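Side-chain contacts in Abbfa_003403 (Acinetobacter baumannii, PDB 4ZXH), which probably assembles a peptide product as a four-domain nonribosomal peptide synthetase, joining condensation, adenylation, carrier and thioesterase domains in one chain: residues Y669-S674 with Q715-T720; D745-E750 with L887-G892; G881-V886 with M936-F941; L899-G904 with V911-G916; D945-P948 with K954-R957. All coordinates share one frame; numbering follows the deposited sequence.

Interaction 1: residues Y669-S674 with Q715-T720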
# COMPACT_ATOMS: atom_id res chain seq x y z
N TYR A 669 -21.72 -33.96 -8.14
CA TYR A 669 -21.85 -34.21 -9.57
C TYR A 669 -22.69 -33.12 -10.21
O TYR A 669 -22.88 -33.11 -11.43
CB TYR A 669 -22.46 -35.58 -9.84
CG TYR A 669 -23.87 -35.74 -9.30
CD1 TYR A 669 -24.97 -35.51 -10.11
CD2 TYR A 669 -24.09 -36.13 -7.98
CE1 TYR A 669 -26.27 -35.66 -9.62
CE2 TYR A 669 -25.38 -36.28 -7.49
CZ TYR A 669 -26.46 -36.04 -8.31
OH TYR A 669 -27.73 -36.19 -7.82
N ALA A 670 -23.17 -32.19 -9.40
CA ALA A 670 -23.84 -31.01 -9.91
C ALA A 670 -22.84 -29.90 -10.18
O ALA A 670 -23.23 -28.76 -10.43
CB ALA A 670 -24.88 -30.54 -8.95
N PHE A 671 -21.56 -30.25 -10.12
CA PHE A 671 -20.45 -29.38 -10.52
C PHE A 671 -19.67 -30.14 -11.58
O PHE A 671 -19.29 -31.29 -11.37
CB PHE A 671 -19.58 -29.04 -9.31
CG PHE A 671 -18.59 -27.95 -9.55
CD1 PHE A 671 -18.71 -27.12 -10.66
CD2 PHE A 671 -17.53 -27.76 -8.67
CE1 PHE A 671 -17.79 -26.10 -10.89
CE2 PHE A 671 -16.59 -26.74 -8.88
CZ PHE A 671 -16.73 -25.91 -9.99
N ASP A 672 -19.43 -29.52 -12.73
CA ASP A 672 -18.96 -30.29 -13.88
C ASP A 672 -17.60 -30.94 -13.64
O ASP A 672 -17.28 -31.94 -14.28
CB ASP A 672 -18.93 -29.43 -15.17
CG ASP A 672 -17.96 -28.24 -15.10
OD1 ASP A 672 -17.40 -27.96 -14.03
OD2 ASP A 672 -17.78 -27.57 -16.14
N ILE A 673 -16.81 -30.40 -12.71
CA ILE A 673 -15.43 -30.87 -12.56
C ILE A 673 -15.42 -32.30 -12.00
O ILE A 673 -14.44 -33.03 -12.17
CB ILE A 673 -14.57 -29.94 -11.66
CG1 ILE A 673 -14.90 -30.11 -10.18
CG2 ILE A 673 -14.75 -28.48 -12.06
CD1 ILE A 673 -14.02 -29.25 -9.29
N SER A 674 -16.53 -32.69 -11.40
CA SER A 674 -16.70 -34.05 -10.88
C SER A 674 -16.59 -35.09 -11.99
O SER A 674 -16.22 -36.24 -11.74
CB SER A 674 -18.06 -34.19 -10.20
OG SER A 674 -19.08 -34.13 -11.17
N GLN A 715 -8.74 -33.92 -6.49
CA GLN A 715 -9.11 -32.61 -7.04
C GLN A 715 -10.17 -31.97 -6.15
O GLN A 715 -11.09 -32.63 -5.67
CB GLN A 715 -9.57 -32.74 -8.49
CG GLN A 715 -10.76 -31.89 -8.84
CD GLN A 715 -11.05 -31.79 -10.34
OE1 GLN A 715 -10.17 -31.53 -11.15
NE2 GLN A 715 -12.30 -32.09 -10.70
N ALA A 716 -10.02 -30.67 -5.93
CA ALA A 716 -10.84 -29.94 -4.96
C ALA A 716 -10.69 -28.43 -5.14
O ALA A 716 -9.64 -27.94 -5.55
CB ALA A 716 -10.45 -30.34 -3.54
N THR A 717 -11.75 -27.70 -4.81
CA THR A 717 -11.67 -26.25 -4.72
C THR A 717 -10.83 -25.84 -3.51
O THR A 717 -10.73 -26.60 -2.53
CB THR A 717 -13.07 -25.62 -4.61
OG1 THR A 717 -13.67 -26.04 -3.38
CG2 THR A 717 -13.94 -26.06 -5.79
N PRO A 718 -10.23 -24.64 -3.57
CA PRO A 718 -9.45 -24.08 -2.45
C PRO A 718 -10.09 -24.27 -1.09
O PRO A 718 -9.40 -24.65 -0.15
CB PRO A 718 -9.36 -22.60 -2.80
CG PRO A 718 -9.24 -22.63 -4.33
CD PRO A 718 -10.13 -23.79 -4.78
N ALA A 719 -11.39 -24.04 -0.99
CA ALA A 719 -12.11 -24.19 0.27
C ALA A 719 -11.81 -25.53 0.93
O ALA A 719 -11.54 -25.58 2.12
CB ALA A 719 -13.59 -24.05 0.05
N THR A 720 -11.85 -26.60 0.15
CA THR A 720 -11.56 -27.93 0.68
C THR A 720 -10.09 -28.04 1.08
O THR A 720 -9.78 -28.58 2.15
CB THR A 720 -11.88 -29.04 -0.34
OG1 THR A 720 -13.16 -28.80 -0.94
CG2 THR A 720 -11.90 -30.38 0.33

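Interaction 2: residues D745-E750 with L887-G892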
# COMPACT_ATOMS: atom_id res chain seq x y z
N ASP A 745 -4.23 -18.44 -4.44
CA ASP A 745 -3.39 -17.41 -3.83
C ASP A 745 -2.05 -18.01 -3.43
O ASP A 745 -1.94 -19.22 -3.23
CB ASP A 745 -4.08 -16.76 -2.61
CG ASP A 745 -4.61 -17.78 -1.61
OD1 ASP A 745 -5.30 -18.73 -2.02
OD2 ASP A 745 -4.30 -17.65 -0.41
N THR A 746 -1.04 -17.16 -3.31
CA THR A 746 0.32 -17.62 -3.06
C THR A 746 0.44 -18.36 -1.71
O THR A 746 1.16 -19.36 -1.62
CB THR A 746 1.31 -16.45 -3.10
OG1 THR A 746 0.79 -15.39 -2.31
CG2 THR A 746 1.46 -15.94 -4.53
N ILE A 747 -0.27 -17.88 -0.69
CA ILE A 747 -0.21 -18.52 0.62
C ILE A 747 -0.67 -19.97 0.58
O ILE A 747 -0.01 -20.85 1.13
CB ILE A 747 -1.05 -17.77 1.68
CG1 ILE A 747 -0.78 -16.26 1.66
CG2 ILE A 747 -0.80 -18.37 3.08
CD1 ILE A 747 0.59 -15.86 2.14
N LEU A 748 -1.81 -20.23 -0.05
CA LEU A 748 -2.31 -21.61 -0.14
C LEU A 748 -1.35 -22.45 -0.97
O LEU A 748 -1.16 -23.64 -0.72
CB LEU A 748 -3.71 -21.66 -0.75
CG LEU A 748 -4.27 -23.06 -1.00
CD1 LEU A 748 -4.30 -23.88 0.28
CD2 LEU A 748 -5.65 -23.00 -1.62
N ALA A 749 -0.74 -21.81 -1.96
CA ALA A 749 0.17 -22.50 -2.85
C ALA A 749 1.38 -23.01 -2.09
O ALA A 749 1.75 -24.17 -2.25
CB ALA A 749 0.61 -21.57 -3.98
N GLU A 750 2.00 -22.18 -1.26
CA GLU A 750 3.20 -22.64 -0.56
C GLU A 750 2.86 -23.76 0.40
O GLU A 750 3.60 -24.73 0.50
CB GLU A 750 3.92 -21.52 0.18
CG GLU A 750 5.19 -21.08 -0.54
CD GLU A 750 6.35 -22.08 -0.41
OE1 GLU A 750 6.62 -22.55 0.72
OE2 GLU A 750 6.98 -22.41 -1.45
N LEU A 887 -3.07 -9.78 4.88
CA LEU A 887 -3.88 -10.17 6.02
C LEU A 887 -3.63 -11.62 6.45
O LEU A 887 -3.48 -11.90 7.63
CB LEU A 887 -5.36 -9.97 5.69
CG LEU A 887 -5.88 -8.53 5.78
CD1 LEU A 887 -7.23 -8.41 5.08
CD2 LEU A 887 -6.00 -8.11 7.21
N LYS A 888 -3.58 -12.54 5.50
CA LYS A 888 -3.38 -13.95 5.84
C LYS A 888 -2.05 -14.23 6.53
O LYS A 888 -1.85 -15.27 7.14
CB LYS A 888 -3.49 -14.82 4.59
CG LYS A 888 -4.88 -14.89 3.97
CD LYS A 888 -4.85 -15.82 2.74
CE LYS A 888 -6.24 -16.19 2.24
NZ LYS A 888 -6.76 -15.35 1.13
N GLN A 889 -1.12 -13.28 6.44
CA GLN A 889 0.22 -13.50 6.98
C GLN A 889 0.31 -13.10 8.45
O GLN A 889 1.32 -13.37 9.12
CB GLN A 889 1.26 -12.74 6.15
CG GLN A 889 1.73 -13.50 4.91
CD GLN A 889 2.63 -12.68 3.99
OE1 GLN A 889 2.70 -11.45 4.10
NE2 GLN A 889 3.32 -13.38 3.10
N ILE A 890 -0.73 -12.44 8.95
CA ILE A 890 -0.90 -12.27 10.39
C ILE A 890 -1.09 -13.63 11.09
O ILE A 890 -1.83 -14.53 10.61
CB ILE A 890 -2.12 -11.40 10.74
CG1 ILE A 890 -2.27 -10.21 9.79
CG2 ILE A 890 -2.03 -10.95 12.19
CD1 ILE A 890 -1.16 -9.33 9.81
N ASP A 891 -0.40 -13.80 12.21
CA ASP A 891 -0.65 -14.92 13.09
C ASP A 891 -2.03 -14.70 13.70
O ASP A 891 -2.31 -13.62 14.24
CB ASP A 891 0.43 -15.05 14.18
N GLY A 892 -2.89 -15.70 13.59
CA GLY A 892 -4.25 -15.59 14.08
C GLY A 892 -5.24 -15.70 12.94
O GLY A 892 -6.18 -16.49 12.99

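Interaction 3: residues G881-V886 with M936-F941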
# COMPACT_ATOMS: atom_id res chain seq x y z
N GLY A 881 -6.52 -9.12 -4.00
CA GLY A 881 -5.78 -10.26 -3.48
C GLY A 881 -4.46 -9.93 -2.81
O GLY A 881 -4.00 -10.69 -1.95
N GLU A 882 -3.84 -8.81 -3.17
CA GLU A 882 -2.60 -8.44 -2.49
C GLU A 882 -2.92 -8.05 -1.06
O GLU A 882 -2.18 -8.41 -0.13
CB GLU A 882 -1.90 -7.31 -3.22
CG GLU A 882 -1.48 -7.68 -4.62
CD GLU A 882 -0.82 -6.54 -5.35
OE1 GLU A 882 -0.65 -5.47 -4.73
OE2 GLU A 882 -0.48 -6.71 -6.54
N ILE A 883 -4.03 -7.34 -0.88
CA ILE A 883 -4.48 -7.06 0.48
C ILE A 883 -4.80 -8.36 1.23
O ILE A 883 -4.44 -8.51 2.40
CB ILE A 883 -5.72 -6.16 0.48
CG1 ILE A 883 -5.54 -5.00 -0.50
CG2 ILE A 883 -6.03 -5.65 1.90
CD1 ILE A 883 -6.74 -4.07 -0.58
N GLU A 884 -5.44 -9.31 0.55
CA GLU A 884 -5.81 -10.58 1.18
C GLU A 884 -4.58 -11.37 1.63
O GLU A 884 -4.57 -11.95 2.72
CB GLU A 884 -6.67 -11.42 0.25
CG GLU A 884 -8.05 -10.80 0.01
CD GLU A 884 -8.84 -11.43 -1.13
OE1 GLU A 884 -8.31 -12.33 -1.83
OE2 GLU A 884 -10.00 -11.00 -1.32
N ASN A 885 -3.53 -11.35 0.81
CA ASN A 885 -2.28 -12.02 1.16
C ASN A 885 -1.60 -11.42 2.39
O ASN A 885 -1.09 -12.17 3.23
CB ASN A 885 -1.31 -12.00 -0.03
CG ASN A 885 -1.65 -13.06 -1.08
OD1 ASN A 885 -2.17 -14.14 -0.75
ND2 ASN A 885 -1.37 -12.76 -2.34
N VAL A 886 -1.60 -10.09 2.50
CA VAL A 886 -0.96 -9.47 3.66
C VAL A 886 -1.74 -9.82 4.94
O VAL A 886 -1.14 -10.15 5.97
CB VAL A 886 -0.84 -7.93 3.52
CG1 VAL A 886 -0.39 -7.32 4.82
CG2 VAL A 886 0.14 -7.55 2.43
N MET A 936 -4.28 1.07 -0.25
CA MET A 936 -4.77 -0.30 -0.16
C MET A 936 -5.17 -0.73 1.27
O MET A 936 -5.44 -1.91 1.52
CB MET A 936 -3.72 -1.24 -0.74
CG MET A 936 -3.56 -1.03 -2.24
SD MET A 936 -2.23 -1.93 -3.06
CE MET A 936 -2.88 -3.60 -3.00
N VAL A 937 -5.22 0.22 2.20
CA VAL A 937 -5.60 -0.09 3.57
C VAL A 937 -7.10 0.06 3.78
O VAL A 937 -7.63 1.17 3.62
CB VAL A 937 -4.90 0.82 4.57
CG1 VAL A 937 -5.44 0.54 5.99
CG2 VAL A 937 -3.41 0.63 4.49
N PRO A 938 -7.79 -1.04 4.13
CA PRO A 938 -9.25 -1.07 4.25
C PRO A 938 -9.79 -0.06 5.23
O PRO A 938 -9.14 0.25 6.23
CB PRO A 938 -9.53 -2.50 4.73
CG PRO A 938 -8.42 -3.29 4.17
CD PRO A 938 -7.21 -2.38 4.28
N SER A 939 -10.98 0.46 4.94
CA SER A 939 -11.66 1.40 5.83
C SER A 939 -12.51 0.69 6.88
O SER A 939 -12.99 1.33 7.80
CB SER A 939 -12.54 2.35 5.03
OG SER A 939 -11.88 2.79 3.86
N ALA A 940 -12.71 -0.63 6.74
CA ALA A 940 -13.53 -1.40 7.68
C ALA A 940 -13.09 -2.86 7.81
O ALA A 940 -12.65 -3.49 6.85
CB ALA A 940 -14.99 -1.33 7.27
N PHE A 941 -13.19 -3.38 9.03
CA PHE A 941 -12.78 -4.74 9.36
C PHE A 941 -13.92 -5.42 10.07
O PHE A 941 -14.47 -4.88 11.03
CB PHE A 941 -11.53 -4.73 10.24
CG PHE A 941 -10.30 -4.19 9.56
CD1 PHE A 941 -9.35 -5.05 9.02
CD2 PHE A 941 -10.11 -2.81 9.43
CE1 PHE A 941 -8.21 -4.54 8.38
CE2 PHE A 941 -8.99 -2.29 8.78
CZ PHE A 941 -8.03 -3.16 8.26

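Interaction 4: residues L899-G904 with V911-G916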
# COMPACT_ATOMS: atom_id res chain seq x y z
N LEU A 899 -13.44 -6.65 -0.17
CA LEU A 899 -14.33 -6.20 -1.24
C LEU A 899 -14.36 -4.69 -1.32
O LEU A 899 -14.04 -3.99 -0.35
CB LEU A 899 -15.77 -6.72 -1.04
CG LEU A 899 -15.99 -8.21 -0.77
CD1 LEU A 899 -17.47 -8.51 -0.52
CD2 LEU A 899 -15.44 -9.07 -1.90
N VAL A 900 -14.76 -4.19 -2.48
CA VAL A 900 -15.07 -2.77 -2.61
C VAL A 900 -16.57 -2.60 -2.42
O VAL A 900 -17.35 -3.36 -3.00
CB VAL A 900 -14.62 -2.22 -3.98
CG1 VAL A 900 -15.04 -0.76 -4.12
CG2 VAL A 900 -13.11 -2.36 -4.15
N LYS A 901 -16.98 -1.64 -1.59
CA LYS A 901 -18.40 -1.32 -1.41
C LYS A 901 -18.66 0.16 -1.62
O LYS A 901 -17.75 0.98 -1.46
CB LYS A 901 -18.88 -1.73 -0.02
CG LYS A 901 -18.84 -3.22 0.27
CD LYS A 901 -19.89 -4.01 -0.49
CE LYS A 901 -19.80 -5.49 -0.11
NZ LYS A 901 -20.84 -6.34 -0.74
N THR A 902 -19.90 0.50 -1.97
CA THR A 902 -20.29 1.89 -2.22
C THR A 902 -20.87 2.55 -0.96
O THR A 902 -21.44 1.86 -0.11
CB THR A 902 -21.31 1.96 -3.37
OG1 THR A 902 -20.77 1.29 -4.52
CG2 THR A 902 -21.64 3.40 -3.75
N THR A 903 -20.71 3.88 -0.83
CA THR A 903 -21.10 4.60 0.39
C THR A 903 -21.52 6.05 0.18
O THR A 903 -20.84 6.80 -0.53
CB THR A 903 -19.95 4.62 1.40
OG1 THR A 903 -19.64 3.28 1.77
CG2 THR A 903 -20.29 5.44 2.64
N GLY A 904 -22.62 6.46 0.82
CA GLY A 904 -23.08 7.83 0.78
C GLY A 904 -23.35 8.31 -0.63
O GLY A 904 -24.33 7.91 -1.25
N VAL A 911 -13.44 -3.02 2.27
CA VAL A 911 -13.88 -3.78 3.46
C VAL A 911 -13.08 -5.06 3.60
O VAL A 911 -12.93 -5.81 2.63
CB VAL A 911 -15.35 -4.19 3.38
CG1 VAL A 911 -15.86 -4.68 4.73
CG2 VAL A 911 -16.18 -3.06 2.88
N ALA A 912 -12.60 -5.34 4.79
CA ALA A 912 -11.89 -6.60 5.01
C ALA A 912 -12.66 -7.51 5.94
O ALA A 912 -12.91 -7.14 7.10
CB ALA A 912 -10.49 -6.34 5.55
N TYR A 913 -13.04 -8.68 5.45
CA TYR A 913 -13.64 -9.72 6.30
C TYR A 913 -12.55 -10.73 6.73
O TYR A 913 -11.73 -11.14 5.89
CB TYR A 913 -14.78 -10.44 5.57
CG TYR A 913 -15.84 -9.53 5.00
CD1 TYR A 913 -17.02 -9.26 5.71
CD2 TYR A 913 -15.68 -8.94 3.77
CE1 TYR A 913 -18.00 -8.42 5.21
CE2 TYR A 913 -16.64 -8.09 3.24
CZ TYR A 913 -17.81 -7.83 3.96
OH TYR A 913 -18.76 -6.99 3.43
N VAL A 914 -12.52 -11.09 8.01
CA VAL A 914 -11.49 -12.03 8.48
C VAL A 914 -12.05 -13.11 9.41
O VAL A 914 -13.03 -12.88 10.12
CB VAL A 914 -10.35 -11.29 9.20
CG1 VAL A 914 -9.58 -10.40 8.21
CG2 VAL A 914 -10.89 -10.47 10.34
N THR A 915 -11.44 -14.30 9.38
CA THR A 915 -11.74 -15.38 10.34
C THR A 915 -10.47 -15.81 11.03
O THR A 915 -9.40 -15.72 10.45
CB THR A 915 -12.34 -16.66 9.71
OG1 THR A 915 -11.51 -17.07 8.61
CG2 THR A 915 -13.71 -16.43 9.20
N GLY A 916 -10.60 -16.33 12.24
CA GLY A 916 -9.45 -16.82 12.98
C GLY A 916 -9.80 -17.18 14.41
O GLY A 916 -10.89 -16.86 14.89

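Interaction 5: residues D945-P948 with K954-R957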
# COMPACT_ATOMS: atom_id res chain seq x y z
N ASP A 945 -17.27 -15.83 11.70
CA ASP A 945 -16.94 -17.17 12.15
C ASP A 945 -16.62 -18.08 10.96
O ASP A 945 -15.62 -18.80 10.95
CB ASP A 945 -18.10 -17.73 12.96
CG ASP A 945 -17.84 -19.12 13.49
OD1 ASP A 945 -16.69 -19.33 13.94
OD2 ASP A 945 -18.79 -19.97 13.45
N GLU A 946 -17.47 -18.03 9.95
CA GLU A 946 -17.33 -18.87 8.77
C GLU A 946 -17.66 -18.10 7.51
O GLU A 946 -18.74 -17.50 7.40
CB GLU A 946 -18.22 -20.11 8.87
CG GLU A 946 -17.53 -21.28 9.54
CD GLU A 946 -18.48 -22.42 9.83
OE1 GLU A 946 -19.60 -22.42 9.27
OE2 GLU A 946 -18.11 -23.30 10.65
N PHE A 947 -16.75 -18.14 6.55
CA PHE A 947 -17.01 -17.48 5.28
C PHE A 947 -18.12 -18.23 4.55
O PHE A 947 -18.05 -19.46 4.44
CB PHE A 947 -15.74 -17.41 4.44
CG PHE A 947 -14.78 -16.33 4.87
CD1 PHE A 947 -15.10 -15.49 5.92
CD2 PHE A 947 -13.58 -16.15 4.21
CE1 PHE A 947 -14.22 -14.48 6.32
CE2 PHE A 947 -12.70 -15.15 4.59
CZ PHE A 947 -13.02 -14.31 5.65
N PRO A 948 -19.14 -17.52 4.06
CA PRO A 948 -20.26 -18.12 3.32
C PRO A 948 -19.78 -18.78 2.04
O PRO A 948 -19.03 -18.15 1.30
CB PRO A 948 -21.16 -16.92 2.98
CG PRO A 948 -20.69 -15.78 3.83
CD PRO A 948 -19.22 -16.04 4.10
N LYS A 954 -17.34 -22.64 -3.36
CA LYS A 954 -16.61 -21.42 -3.67
C LYS A 954 -17.07 -20.34 -2.72
O LYS A 954 -18.19 -20.40 -2.23
CB LYS A 954 -16.85 -20.94 -5.11
CG LYS A 954 -16.36 -21.84 -6.21
CD LYS A 954 -16.79 -21.27 -7.54
CE LYS A 954 -16.62 -22.28 -8.67
NZ LYS A 954 -17.34 -21.80 -9.89
N LEU A 955 -16.23 -19.34 -2.47
CA LEU A 955 -16.63 -18.20 -1.65
C LEU A 955 -17.79 -17.46 -2.29
O LEU A 955 -17.74 -17.10 -3.49
CB LEU A 955 -15.46 -17.23 -1.44
CG LEU A 955 -14.29 -17.70 -0.57
CD1 LEU A 955 -13.15 -16.71 -0.69
CD2 LEU A 955 -14.73 -17.81 0.86
N ASP A 956 -18.83 -17.23 -1.51
CA ASP A 956 -20.02 -16.55 -2.00
C ASP A 956 -19.98 -15.04 -1.70
O ASP A 956 -20.74 -14.55 -0.86
CB ASP A 956 -21.26 -17.18 -1.38
CG ASP A 956 -22.54 -16.78 -2.10
OD1 ASP A 956 -22.43 -16.08 -3.14
OD2 ASP A 956 -23.64 -17.16 -1.61
N ARG A 957 -19.11 -14.32 -2.40
CA ARG A 957 -18.88 -12.89 -2.16
C ARG A 957 -20.16 -12.02 -2.09
O ARG A 957 -20.22 -11.08 -1.30
CB ARG A 957 -17.92 -12.34 -3.23
CG ARG A 957 -16.46 -12.78 -3.01
CD ARG A 957 -15.51 -12.24 -4.06
NE ARG A 957 -14.11 -12.59 -3.81
CZ ARG A 957 -13.61 -13.81 -3.96
NH1 ARG A 957 -14.39 -14.82 -4.33
NH2 ARG A 957 -12.32 -14.03 -3.71

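Interaction 1: residues Y669-S674 with Q715-T720
I673 and Q715 meet inside the adenylation domain, where the loop after strand 662-665 faces strand 713-716 and the start of helix 718-725. The loop sequence around F671-S674 matches the fourth core motif of adenylation domains. In relatives its aspartate, here D672, faces the amino-acid substrate, so this contact probably backs the substrate pocket.

The polar part is the amide of Q715. NE2 gives I673 O a weak, strongly bent hydrogen bond of 2.8 Å, with only 116° at the hydrogen. Firmer partners fix the rotation of the amide: OE1 accepts from W771 NE1, and NE2 also donates to E677 OE2. The I673 carbonyl is thus a side partner of a group already held at both of its polar atoms.

The I673 side chain is in van der Waals contact with the same amide, its CB 3.3 Å and CD1 3.6 Å from Q715 NE2; chi1 of 76° turns CG1 and CD1 that way. The apolar touch is F671 on T717, the ring presenting its edge with CE2 4.1 Å from CG2. The methyl CG2 of I673 sits over one face of that ring, displaced toward the rim. T717 occupies the N-cap position of helix 718-725, yet its OG1 is bonded to K953 O and does no capping.

What shapes the loop is a type I turn from F671 to S674. Two donors of S674 converge on F671 O: the backbone N at 3.1 Å and OG at 2.9 Å, OG coming in almost in line with the carbonyl bond.

Interaction 2: residues D745-E750 with L887-G892
D745, just ahead of helix 746-753 at its N-cap position, reaches toward K888 with one carboxylate oxygen. OD2 lies 3.6 Å from CE and 3.7 Å from NZ, so the ion pair is long and the carboxylate rests as much on the lysine methylenes as on its charge. The two side chains meet at about a right angle. K888 is straight as far as CE and bends only at the last torsion (chi4 96°), which swings NZ out of the line of the chain. NZ has a second long, weak ion pair with D895 OD1, and the lysine charge is probably shared between the two acids.

This is a surface contact between the large N-terminal part of the adenylation domain and its smaller C-terminal subdomain, the two pieces that change their relative orientation in this enzyme family.

Two residues on, I747 supplies the apolar half. Its CG1 lies 4.2 Å from K888 CD, while the terminal methyl CD1 touches Q889 at two atoms, CG and NE2, each 3.8 Å away. The extended Q889 chain passes it obliquely at the solvent-exposed side. L748 packs within the larger part, on L725 of helix 718-725.

Interaction 3: residues G881-V886 with M936-F941
The side chain of M936 runs extended to SD and then folds at its last torsion (chi3 71°), swinging CE over to helix 880-888, while I883, with chi2 at 179°, stretches CD1 out to meet the backbone of M936. The methionine methyl touches two consecutive helix residues. It lies 3.9 Å from I883 CG1, and it also meets E882, at 3.8 Å from CB and 3.4 Å from OE1. No hydrogen bond spans the contact; the glutamate presents a carboxylate oxygen to a methyl group, and its CB packs on the same methyl.

I883 fills the centre. Its CD1 sits against M936 O at 3.3 Å, and its other branch, CG2, reaches P938 CG at 4.1 Å, the two side chains running past each other in opposite directions. M936, V937 and P938 belong to a sequence that fits the ninth core motif of adenylation domains, here the segment leading into strand 940-943 of the C-terminal subdomain.

Further along, the chain joins the sheet, S939 and A940 pairing through their backbones with L910 and A912 of strand 907-916. I883 also rests on L910 and P938 on A912 of that strand. V886 continues the helix surface onto L928 and H931 of helix 921-931, and E882 touches P220, which falls in the condensation range of the chain.

Interaction 4: residues L899-G904 with V911-G916
V911 N donates to L899 O at 2.9 Å with a nearly straight N-H (163°), and L899 N returns a bond to V911 O at 3.0 Å (154°). Together they make an antiparallel hydrogen-bonded pair in the beta hairpin of strands 893-903 and 907-916, part of the three-stranded sheet of the adenylation domain's C-terminal subdomain. The hairpin pairing carries on to either side of it, with K901 bonded to K909 and Y913 to V897.

L899, K901, V911 and Y913 lie on one face of the hairpin. L899 meets the tyrosine ring with CD1, 3.9 Å from CE2; the side chains stand at about a right angle, and the methyl approaches the ring obliquely. K901 rests its CG 3.7 Å from V911 CG2, and the bend at chi2 (-71°) then turns the rest of the chain toward the tyrosine hydroxyl. There the contact is made by carbon: CE is 4.0 Å from Y913 OH, while NZ goes on to a long, weak ion pair with E962 OE1. V900 and A912 point to the other face, where A912 packs on F941 of strand 940-943.

The tyrosine is held from beyond the hairpin. F960 meets its ring edge-to-face, and the buried phenol oxygen has a hydrogen-bond partner of its own, Y913 OH pairing with the backbone oxygen of P961.

Interaction 5: residues D945-P948 with K954-R957
This is a loop-to-loop contact at the end of the adenylation domain's C-terminal subdomain, in which the chain leaving strand 940-943 doubles back so that F947 and P948 meet L955 and D956. It rests on one good backbone bond and a small apolar touch. D956 N donates to P948 O at 3.0 Å, and the N-H is almost straight at 172°. D956 keeps its aliphatic carbon over the same carbonyl, CB 3.6 Å from P948 O, and the two CB atoms of P948 and D956 come within 4.4 Å of each other.

The apolar touch belongs to one methyl. In L955 the CA-CB-CG chain runs on extended into CD1 (chi2 170°), and CD2 branches off to lie obliquely against the root of the phenylalanine, 3.7 Å from F947 CB and 3.9 Å from F947 CD2. The F947 ring also meets F960, their planes about 55° apart.

K954-R957 matches part of the tenth core motif of adenylation domains, whose lysine, probably K954 here, reaches the active site in relatives. E742 takes a hydrogen bond from L955 N through OE2 and has a long, weak ion pair with R957 NH1, tying this loop to the larger part of the domain.

The loop packs on the three-stranded sheet. F947 lies on D895 and V897 of strand 893-903 and on Y913 and T915 of strand 907-916; L955 joins it on V897, and R957 rests on L899.

Interactions 3 and 4 meet in one sheet, A940 O lying 2.8 Å from A912 N as a probable hydrogen bond, with their centres about 9 Å apart. Interaction 2 uses the same helix as interaction 3, and N885 of interaction 3 touches I747 of interaction 2, OD1 3.5 Å from CG1. Interaction 5 closes on interaction 4 where T915 CG2 comes 3.5 Å from D945 O. Interaction 1, in the larger part of the adenylation domain, touches interactions 2 and 5: P718 CB to L748 CD2 of interaction 2, and F671 CZ to K954 CE of interaction 5, each 3.9 Å. The latter brings the sequences resembling the fourth and tenth core motifs together, consistent with the adenylation active site lying there.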